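PDB 1YCO: branched-chain phosphotransacylase from Enterococcus faecalis, which probably transfers acyl groups, as in the phosphate acetyltransferase and butyryltransferase family to which it belongs. Local coordinates for residues Ser101-Glu107 with Lys238-Val244. Numbering follows the deposited sequence.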
ATOM      1  N   SER A 101       8.292   3.444  17.709  1.00 32.34           N
ATOM      2  CA  SER A 101       7.495   3.175  16.537  1.00 32.97           C
ATOM      3  C   SER A 101       7.394   4.463  15.731  1.00 31.00           C
ATOM      4  O   SER A 101       7.825   5.522  16.181  1.00 30.55           O
ATOM      5  CB  SER A 101       6.083   2.694  16.930  1.00 34.83           C
ATOM      6  OG  SER A 101       5.335   3.699  17.614  1.00 35.60           O
ATOM      7  N   HIS A 102       6.837   4.373  14.534  1.00 30.02           N
ATOM      8  CA  HIS A 102       6.663   5.565  13.744  1.00 30.10           C
ATOM      9  C   HIS A 102       5.173   5.703  13.554  1.00 29.03           C
ATOM     10  O   HIS A 102       4.455   4.720  13.333  1.00 28.52           O
ATOM     11  CB  HIS A 102       7.376   5.455  12.403  1.00 32.26           C
ATOM     12  CG  HIS A 102       7.247   6.680  11.550  1.00 34.95           C
ATOM     13  ND1 HIS A 102       6.077   7.014  10.902  1.00 34.60           N
ATOM     14  CD2 HIS A 102       8.135   7.661  11.255  1.00 36.17           C
ATOM     15  CE1 HIS A 102       6.248   8.148  10.245  1.00 37.51           C
ATOM     16  NE2 HIS A 102       7.488   8.562  10.443  1.00 38.67           N
ATOM     17  N   VAL A 103       4.714   6.935  13.678  1.00 27.49           N
ATOM     18  CA  VAL A 103       3.308   7.252  13.530  1.00 29.42           C
ATOM     19  C   VAL A 103       3.176   8.454  12.604  1.00 30.11           C
ATOM     20  O   VAL A 103       3.890   9.443  12.743  1.00 30.87           O
ATOM     21  CB  VAL A 103       2.663   7.612  14.891  1.00 29.20           C
ATOM     22  CG1 VAL A 103       1.254   8.174  14.681  1.00 28.02           C
ATOM     23  CG2 VAL A 103       2.611   6.379  15.784  1.00 27.26           C
ATOM     24  N   ALA A 104       2.237   8.360  11.672  1.00 29.92           N
ATOM     25  CA  ALA A 104       1.994   9.422  10.719  1.00 28.95           C
ATOM     26  C   ALA A 104       0.562   9.917  10.828  1.00 29.58           C
ATOM     27  O   ALA A 104      -0.356   9.158  11.170  1.00 27.57           O
ATOM     28  CB  ALA A 104       2.255   8.926   9.292  1.00 24.12           C
ATOM     29  N   MET A 105       0.375  11.202  10.544  1.00 31.12           N
ATOM     30  CA  MET A 105      -0.961  11.786  10.543  1.00 32.32           C
ATOM     31  C   MET A 105      -1.300  12.041   9.080  1.00 28.54           C
ATOM     32  O   MET A 105      -0.522  12.656   8.351  1.00 28.72           O
ATOM     33  CB  MET A 105      -1.014  13.101  11.335  1.00 36.94           C
ATOM     34  CG  MET A 105      -2.379  13.791  11.202  1.00 42.17           C
ATOM     35  SD  MET A 105      -3.049  14.505  12.709  1.00 51.59           S
ATOM     36  CE  MET A 105      -2.660  16.248  12.485  1.00 45.44           C
ATOM     37  N   VAL A 106      -2.457  11.550   8.662  1.00 27.68           N
ATOM     38  CA  VAL A 106      -2.919  11.688   7.282  1.00 28.81           C
ATOM     39  C   VAL A 106      -4.203  12.521   7.156  1.00 29.66           C
ATOM     40  O   VAL A 106      -5.186  12.273   7.849  1.00 27.16           O
ATOM     41  CB  VAL A 106      -3.202  10.302   6.654  1.00 26.75           C
ATOM     42  CG1 VAL A 106      -3.464  10.441   5.168  1.00 26.97           C
ATOM     43  CG2 VAL A 106      -2.035   9.358   6.913  1.00 28.13           C
ATOM     44  N   GLU A 107      -4.188  13.502   6.260  1.00 33.06           N
ATOM     45  CA  GLU A 107      -5.354  14.342   6.034  1.00 36.85           C
ATOM     46  C   GLU A 107      -5.787  14.234   4.573  1.00 38.15           C
ATOM     47  O   GLU A 107      -5.050  14.627   3.664  1.00 38.54           O
ATOM     48  CB  GLU A 107      -5.037  15.795   6.382  1.00 39.90           C
ATOM     49  CG  GLU A 107      -4.818  16.039   7.874  1.00 48.36           C
ATOM     50  CD  GLU A 107      -4.528  17.501   8.214  1.00 52.66           C
ATOM     51  OE1 GLU A 107      -5.319  18.377   7.789  1.00 55.57           O
ATOM     52  OE2 GLU A 107      -3.519  17.765   8.912  1.00 52.11           O
ATOM     53  N   LYS A 238      -2.329  15.031   2.812  1.00 35.07           N
ATOM     54  CA  LYS A 238      -1.263  15.725   3.526  1.00 36.84           C
ATOM     55  C   LYS A 238      -0.820  14.720   4.587  1.00 35.02           C
ATOM     56  O   LYS A 238      -1.651  14.138   5.285  1.00 33.75           O
ATOM     57  CB  LYS A 238      -1.788  17.019   4.165  1.00 38.33           C
ATOM     58  CG  LYS A 238      -2.263  18.046   3.139  1.00 43.38           C
ATOM     59  CD  LYS A 238      -2.496  19.427   3.743  1.00 49.79           C
ATOM     60  CE  LYS A 238      -3.563  19.406   4.832  1.00 53.12           C
ATOM     61  NZ  LYS A 238      -3.760  20.753   5.429  1.00 55.93           N
ATOM     62  N   VAL A 239       0.483  14.503   4.690  1.00 33.88           N
ATOM     63  CA  VAL A 239       1.007  13.537   5.641  1.00 32.92           C
ATOM     64  C   VAL A 239       2.186  14.075   6.432  1.00 32.61           C
ATOM     65  O   VAL A 239       3.045  14.761   5.885  1.00 33.37           O
ATOM     66  CB  VAL A 239       1.461  12.250   4.923  1.00 32.24           C
ATOM     67  CG1 VAL A 239       1.872  11.214   5.943  1.00 34.68           C
ATOM     68  CG2 VAL A 239       0.334  11.710   4.052  1.00 32.15           C
ATOM     69  N   GLY A 240       2.201  13.765   7.723  1.00 30.73           N
ATOM     70  CA  GLY A 240       3.275  14.181   8.605  1.00 31.16           C
ATOM     71  C   GLY A 240       3.642  13.004   9.492  1.00 31.31           C
ATOM     72  O   GLY A 240       2.772  12.242   9.925  1.00 31.63           O
ATOM     73  N   GLY A 241       4.926  12.833   9.773  1.00 31.97           N
ATOM     74  CA  GLY A 241       5.319  11.704  10.604  1.00 32.64           C
ATOM     75  C   GLY A 241       6.348  12.000  11.671  1.00 31.63           C
ATOM     76  O   GLY A 241       7.171  12.899  11.537  1.00 34.22           O
ATOM     77  N   THR A 242       6.295  11.236  12.747  1.00 31.33           N
ATOM     78  CA  THR A 242       7.233  11.407  13.831  1.00 31.34           C
ATOM     79  C   THR A 242       7.475  10.050  14.451  1.00 30.15           C
ATOM     80  O   THR A 242       6.612   9.170  14.416  1.00 26.52           O
ATOM     81  CB  THR A 242       6.679  12.332  14.943  1.00 33.00           C
ATOM     82  OG1 THR A 242       5.529  11.717  15.535  1.00 37.91           O
ATOM     83  CG2 THR A 242       6.285  13.686  14.378  1.00 35.67           C
ATOM     84  N   ILE A 243       8.658   9.884  15.022  1.00 31.58           N
ATOM     85  CA  ILE A 243       8.981   8.647  15.710  1.00 33.02           C
ATOM     86  C   ILE A 243       8.506   8.899  17.139  1.00 32.39           C
ATOM     87  O   ILE A 243       8.773   9.954  17.708  1.00 31.84           O
ATOM     88  CB  ILE A 243      10.495   8.374  15.709  1.00 33.80           C
ATOM     89  CG1 ILE A 243      10.960   8.040  14.287  1.00 37.70           C
ATOM     90  CG2 ILE A 243      10.809   7.239  16.656  1.00 32.25           C
ATOM     91  CD1 ILE A 243      12.470   7.896  14.142  1.00 40.07           C
ATOM     92  N   VAL A 244       7.776   7.941  17.696  1.00 31.65           N
ATOM     93  CA  VAL A 244       7.271   8.055  19.051  1.00 32.23           C
ATOM     94  C   VAL A 244       7.926   7.001  19.944  1.00 34.65           C
ATOM     95  O   VAL A 244       8.592   6.085  19.458  1.00 33.09           O
ATOM     96  CB  VAL A 244       5.720   7.919  19.101  1.00 32.56           C
ATOM     97  CG1 VAL A 244       5.083   9.126  18.451  1.00 33.08           C
ATOM     98  CG2 VAL A 244       5.271   6.639  18.406  1.00 32.30           C
TER
HETATM   99  O   HOH W   1       9.637  11.166  10.864  1.00 36.67           O
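Eight backbone hydrogen bonds join strands 101-107 and 238-244 in an antiparallel pairing. They come two by two. Met105 N donates to Gly240 O at 2.7 Å, and Gly240 N returns a bond to Met105 O at 3.0 Å. Ser101 pairs in the same way with Val244, Val103 with Thr242, and Glu107 with Lys238. The register is regular, without a bulge. At the non-hydrogen-bonded pairs CA-H groups face carbonyls, as with Ala104 CA and Gly240 O at 3.0 Å.

Where 101-107 ends and 238-244 begins, a long salt bridge links Glu107 OE1 to Lys238 NZ at 3.7 Å. A water makes weak hydrogen bonds to His102 NE2 and Gly241 O. The His102 ring leans across the neighbouring strand, with CE1 3.7 Å from Gly241 CA. A side chain at Gly241 would clash with the ring, so the glycine lets it lie there.

Side chains alternate between the two faces of the sheet. Ala104, Val106 and Val239 share one face, with Ala104 CB 4.1 Å from Val239 CG1; helix 221-234 covers them. On the other face Val103 CG2 meets Val244 CG2 at 3.7 Å. Helix 259-274 packs there against Met105, Thr242 and Val244. Ser101 OG and Thr242 OG1 find partners in Asn136 and Gln272.

Strand 101-107 is paired on its other side with 113-117, and 238-244 is the outermost strand of this mixed sheet within the chain. Mostly buried, the strands lie 131 residues apart. Full backbone pairing, with apolar and some polar side chains under a helix on each face, makes 238-244 an integral edge strand.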